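Local coordinates for putative L-alanine-DL-glutamate epimerase (Burkholderia xenovorans, PDB 3GO2) that binds magnesium and probably acts as a racemase or epimerase of the mandelate racemase/muconate lactonizing enzyme family, at the interface of chains A and B and the interface of chains A and C. Numbering follows the deposited sequence. Chains: chain A/B/C, Putative L-alanine-DL-glutamate epimerase.

Contact 1: the interface of chains A and B. Residues chain A 264, 287-288, 314, 340; chain B 190, 227.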
ATOM      1  N   PRO A 264      15.816 -20.368  -6.043  1.00 13.94           N
ATOM      2  CA  PRO A 264      15.612 -19.895  -4.672  1.00 13.62           C
ATOM      3  C   PRO A 264      16.654 -18.846  -4.313  1.00 13.50           C
ATOM      4  O   PRO A 264      17.828 -19.007  -4.668  1.00 14.50           O
ATOM      5  CB  PRO A 264      15.778 -21.177  -3.815  1.00 13.35           C
ATOM      6  CG  PRO A 264      15.545 -22.310  -4.814  1.00 14.09           C
ATOM      7  CD  PRO A 264      16.057 -21.822  -6.115  1.00 14.02           C
ATOM      8  N   ASP A 287      13.653 -16.620  -0.256  1.00 12.25           N
ATOM      9  CA  ASP A 287      13.237 -17.989  -0.007  1.00 12.19           C
ATOM     10  C   ASP A 287      13.784 -18.508   1.327  1.00 12.28           C
ATOM     11  O   ASP A 287      13.065 -19.184   2.091  1.00 12.66           O
ATOM     12  CB  ASP A 287      13.689 -18.906  -1.135  1.00 12.57           C
ATOM     13  CG  ASP A 287      12.968 -18.626  -2.426  1.00 12.44           C
ATOM     14  OD1 ASP A 287      11.918 -19.247  -2.658  1.00 12.93           O
ATOM     15  OD2 ASP A 287      13.410 -17.749  -3.205  1.00 12.86           O
ATOM     16  N   VAL A 288      15.068 -18.260   1.566  1.00 12.42           N
ATOM     17  CA  VAL A 288      15.775 -18.756   2.761  1.00 12.38           C
ATOM     18  C   VAL A 288      16.465 -17.620   3.477  1.00 11.86           C
ATOM     19  O   VAL A 288      17.090 -16.784   2.826  1.00 11.98           O
ATOM     20  CB  VAL A 288      16.812 -19.798   2.358  1.00 13.17           C
ATOM     21  CG1 VAL A 288      17.639 -20.255   3.572  1.00 12.23           C
ATOM     22  CG2 VAL A 288      16.117 -20.996   1.665  1.00 13.60           C
ATOM     23  N   ASN A 314      12.406 -20.969   6.007  1.00 12.48           N
ATOM     24  CA  ASN A 314      13.390 -21.773   6.699  1.00 12.75           C
ATOM     25  C   ASN A 314      14.716 -21.025   6.752  1.00 12.92           C
ATOM     26  O   ASN A 314      15.010 -20.157   5.901  1.00 12.73           O
ATOM     27  CB  ASN A 314      13.554 -23.134   5.998  1.00 12.77           C
ATOM     28  CG  ASN A 314      12.374 -24.050   6.245  1.00 12.85           C
ATOM     29  OD1 ASN A 314      11.496 -23.727   7.033  1.00 13.16           O
ATOM     30  ND2 ASN A 314      12.338 -25.194   5.548  1.00 14.34           N
ATOM     31  N   ARG A 340      16.680 -25.025   7.008  1.00 12.81           N
ATOM     32  CA  ARG A 340      16.883 -25.345   5.596  1.00 12.38           C
ATOM     33  C   ARG A 340      17.996 -26.366   5.372  1.00 12.98           C
ATOM     34  O   ARG A 340      17.814 -27.371   4.644  1.00 13.84           O
ATOM     35  CB  ARG A 340      17.230 -24.077   4.767  1.00 12.24           C
ATOM     36  CG  ARG A 340      17.388 -24.385   3.266  1.00 12.16           C
ATOM     37  CD  ARG A 340      16.070 -24.838   2.697  1.00 12.81           C
ATOM     38  NE  ARG A 340      16.116 -25.317   1.327  1.00 14.62           N
ATOM     39  CZ  ARG A 340      16.319 -26.586   0.965  1.00 13.48           C
ATOM     40  NH1 ARG A 340      16.596 -27.525   1.865  1.00 12.81           N
ATOM     41  NH2 ARG A 340      16.282 -26.911  -0.313  1.00 16.50           N
TER
ATOM     42  N   ASN B 190      11.307 -29.380   3.926  1.00 13.87           N
ATOM     43  CA  ASN B 190      12.108 -29.118   2.728  1.00 13.98           C
ATOM     44  C   ASN B 190      11.702 -30.076   1.601  1.00 14.73           C
ATOM     45  O   ASN B 190      11.263 -31.215   1.860  1.00 15.84           O
ATOM     46  CB  ASN B 190      13.599 -29.264   3.026  1.00 14.33           C
ATOM     47  CG  ASN B 190      14.093 -28.234   4.034  1.00 15.49           C
ATOM     48  OD1 ASN B 190      13.762 -27.046   3.926  1.00 15.01           O
ATOM     49  ND2 ASN B 190      14.896 -28.688   5.017  1.00 13.90           N
ATOM     50  N   GLU B 227       9.179 -21.691  -0.514  1.00 12.90           N
ATOM     51  CA  GLU B 227      10.374 -22.081  -1.250  1.00 12.78           C
ATOM     52  C   GLU B 227      10.183 -23.409  -1.975  1.00 12.46           C
ATOM     53  O   GLU B 227      10.552 -23.549  -3.139  1.00 13.59           O
ATOM     54  CB  GLU B 227      11.544 -22.239  -0.280  1.00 12.64           C
ATOM     55  CG  GLU B 227      12.822 -22.762  -0.943  1.00 13.08           C
ATOM     56  CD  GLU B 227      13.896 -23.191   0.041  1.00 15.52           C
ATOM     57  OE1 GLU B 227      13.643 -23.247   1.273  1.00 15.71           O
ATOM     58  OE2 GLU B 227      15.011 -23.508  -0.447  1.00 16.32           O
TER
HETATM   59  O   HOH W   1      12.354 -21.531   3.031  1.00 13.20           O
HETATM   60  O   HOH W   2      12.210 -21.460  -4.342  1.00 13.72           O
HETATM   61  O   HOH W   3      16.327 -24.927  -2.469  1.00 17.48           O

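Contact 2: the interface of chains A and C. Residues chain A 179-180, 189, 222; chain C 74, 77.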
ATOM      1  N   PRO A 179      34.289  -7.661  -6.168  1.00 13.84           N
ATOM      2  CA  PRO A 179      34.293  -6.192  -6.149  1.00 13.11           C
ATOM      3  C   PRO A 179      33.496  -5.583  -4.977  1.00 13.68           C
ATOM      4  O   PRO A 179      33.794  -4.474  -4.525  1.00 12.78           O
ATOM      5  CB  PRO A 179      33.652  -5.822  -7.493  1.00 13.33           C
ATOM      6  CG  PRO A 179      32.762  -6.941  -7.798  1.00 14.05           C
ATOM      7  CD  PRO A 179      33.532  -8.180  -7.308  1.00 14.03           C
ATOM      8  N   GLY A 180      32.474  -6.266  -4.494  1.00 13.94           N
ATOM      9  CA  GLY A 180      31.737  -5.745  -3.346  1.00 13.91           C
ATOM     10  C   GLY A 180      32.590  -5.583  -2.102  1.00 13.75           C
ATOM     11  O   GLY A 180      32.254  -4.786  -1.216  1.00 14.06           O
ATOM     12  N   LEU A 189      30.188  -2.069  -9.146  1.00 12.46           N
ATOM     13  CA  LEU A 189      29.771  -3.467  -9.097  1.00 12.89           C
ATOM     14  C   LEU A 189      28.992  -3.877 -10.354  1.00 12.94           C
ATOM     15  O   LEU A 189      28.078  -4.695 -10.299  1.00 13.82           O
ATOM     16  CB  LEU A 189      28.936  -3.757  -7.832  1.00 12.36           C
ATOM     17  CG  LEU A 189      29.449  -3.173  -6.519  1.00 12.47           C
ATOM     18  CD1 LEU A 189      28.548  -3.612  -5.347  1.00 12.55           C
ATOM     19  CD2 LEU A 189      30.928  -3.563  -6.228  1.00 12.28           C
ATOM     20  N   PHE A 222      27.877  -9.458  -1.893  1.00 12.87           N
ATOM     21  CA  PHE A 222      27.399  -8.120  -2.219  1.00 12.60           C
ATOM     22  C   PHE A 222      27.981  -7.654  -3.567  1.00 12.87           C
ATOM     23  O   PHE A 222      28.210  -6.464  -3.756  1.00 12.73           O
ATOM     24  CB  PHE A 222      27.866  -7.100  -1.168  1.00 12.61           C
ATOM     25  CG  PHE A 222      27.235  -7.212   0.219  1.00 11.41           C
ATOM     26  CD1 PHE A 222      26.149  -6.401   0.578  1.00 13.13           C
ATOM     27  CD2 PHE A 222      27.828  -7.987   1.207  1.00 11.87           C
ATOM     28  CE1 PHE A 222      25.641  -6.427   1.877  1.00 15.00           C
ATOM     29  CE2 PHE A 222      27.315  -8.015   2.492  1.00 13.29           C
ATOM     30  CZ  PHE A 222      26.238  -7.224   2.831  1.00 13.36           C
TER
ATOM     31  N   CYS C  74      33.276  -0.925   1.096  1.00 13.55           N
ATOM     32  CA  CYS C  74      33.481  -2.264   0.550  1.00 14.18           C
ATOM     33  C   CYS C  74      34.113  -3.188   1.594  1.00 14.30           C
ATOM     34  O   CYS C  74      33.633  -4.306   1.814  1.00 13.97           O
ATOM     35  CB  CYS C  74      34.358  -2.235  -0.697  1.00 14.38           C
ATOM     36  SG  CYS C  74      33.604  -1.537  -2.177  1.00 16.19           S
ATOM     37  N   ARG C  77      31.630  -3.824   4.497  1.00 13.40           N
ATOM     38  CA  ARG C  77      30.217  -3.928   4.094  1.00 12.75           C
ATOM     39  C   ARG C  77      29.372  -4.809   5.028  1.00 13.29           C
ATOM     40  O   ARG C  77      28.273  -4.410   5.414  1.00 13.23           O
ATOM     41  CB  ARG C  77      30.086  -4.391   2.636  1.00 13.34           C
ATOM     42  CG  ARG C  77      29.194  -3.578   1.760  1.00 13.24           C
ATOM     43  CD  ARG C  77      29.138  -4.177   0.327  1.00 14.45           C
ATOM     44  NE  ARG C  77      28.468  -3.233  -0.568  1.00 18.51           N
ATOM     45  CZ  ARG C  77      29.034  -2.512  -1.509  1.00 18.60           C
ATOM     46  NH1 ARG C  77      30.338  -2.640  -1.838  1.00 17.26           N
ATOM     47  NH2 ARG C  77      28.258  -1.669  -2.183  1.00 19.80           N
TER

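Contact 1: the interface of chains A and B
B:Glu227, from the start of helix 226-235 of chain B, reaches between A:Asp287 and A:Val288 on one side and A:Arg340 on the other. With CG anti to the backbone N (chi1 175°) and an extended chain beyond it, the glutamate carries its carboxylate well away from its own helix and into chain A. There OE2 forms a salt bridge with the guanidinium NE of A:Arg340, 2.8 Å away. The bond is fairly straight, 155° at the hydrogen, and arrives on the syn side of the carboxylate oxygen, somewhat out of the carboxylate plane. The guanidinium meets it edge-on, its own plane turned 62° from that of the carboxylate.

Water 3 lies at the same edge, between OE2 and NH2 of A:Arg340, so the arginine holds this oxygen both directly and through water. On the other oxygen, water 1 ties OE1 to the backbone O of A:Asp287 and the backbone N of A:Asn314, and NE of A:Arg340 is also close to it. Held in this way at both oxygens, the carboxylate is probably limited in its rotation. Methyl CG2 of A:Val288 packs against it, 3.5 Å from CD of B:Glu227. Nearer the helix, the carboxylate OD1 of A:Asp287 shares water 2 with the backbone O of B:Glu227, while CB of A:Asp287 packs against CG of B:Glu227, 4.0 Å away. The aspartate's acidic end points away from that of the glutamate, with 5.7 Å between OD1 of A:Asp287 and OE2 of B:Glu227.

Beyond the arginine, amide ND2 of A:Asn314 donates to OD1 of B:Asn190 at 2.8 Å. The two amides stand nearly perpendicular, and the donor sits above the carbonyl plane of B:Asn190. NH1 of A:Arg340 lies 3.4 Å from the amide carbon CG of B:Asn190, the flat groups only moderately inclined. This largely polar, water-bridged patch joins chains A and B in the deposited assembly, a pairing that may or may not be the biological one.

Contact 2: the interface of chains A and C
The 3-10 helix 179-181 of chain A and the loops carrying A:Leu189 and A:Phe222 meet the end of helix 65-76 and the following 3-10 turn 77-79 of chain C. C:Arg77 leads the contact, running between A:Phe222 and A:Gly180 with its guanidinium towards A:Leu189. Its chain is extended from CG to NE (chi2 -179°), which takes the charged group away from its own turn and in among the chain A loops.

The arginine and the phenylalanine slide past each other in opposite directions. The aliphatic part of C:Arg77, rather than its charged end, makes this contact: CD comes within 3.5 Å of CB of A:Phe222 and also touches the near part of the ring. CG lies over one face of that ring, displaced towards the rim. Ring and guanidinium planes are 33° apart, so the two flat groups do not lie parallel.

A:Leu189 approaches the guanidinium from the opposite direction, bringing methyl CD1 to 3.7 Å from NH2 of C:Arg77. Apolar groups from two chain A loops thus border the arginine while its polar end turns to the backbone of a third segment. C:Cys74, nearly one helical turn earlier, lies against the same segment, its CB 3.3 Å from the carbonyl O of A:Gly180 and its SG near the carbonyl of A:Pro179. The interface is two-fold symmetric, and the same arrangement recurs with the chains exchanged; the patch may help hold this pair together, if the pair is biological. NH1 of C:Arg77 donates to O of A:Gly180 at 2.9 Å and 155° at the hydrogen, with the acceptor at the edge of the guanidinium.

The C-alpha centres of contact 1 and contact 2 lie about 25 Å apart. Chain A takes part in both, using different surfaces to meet chain B and chain C. Contact 2 belongs to a two-fold interface, whereas the interface containing contact 1 is not an exact two-fold. Neighbouring segments of the protein serve both, in different copies: residue 189 of contact 2 adjoins residue 190 of contact 1, and residue 222 of contact 2 lies just before helix 226-235, which supplies the glutamate of contact 1. Two kinds of junction on one subunit are consistent with the eight-copy deposited assembly, in which paired chains could be joined further.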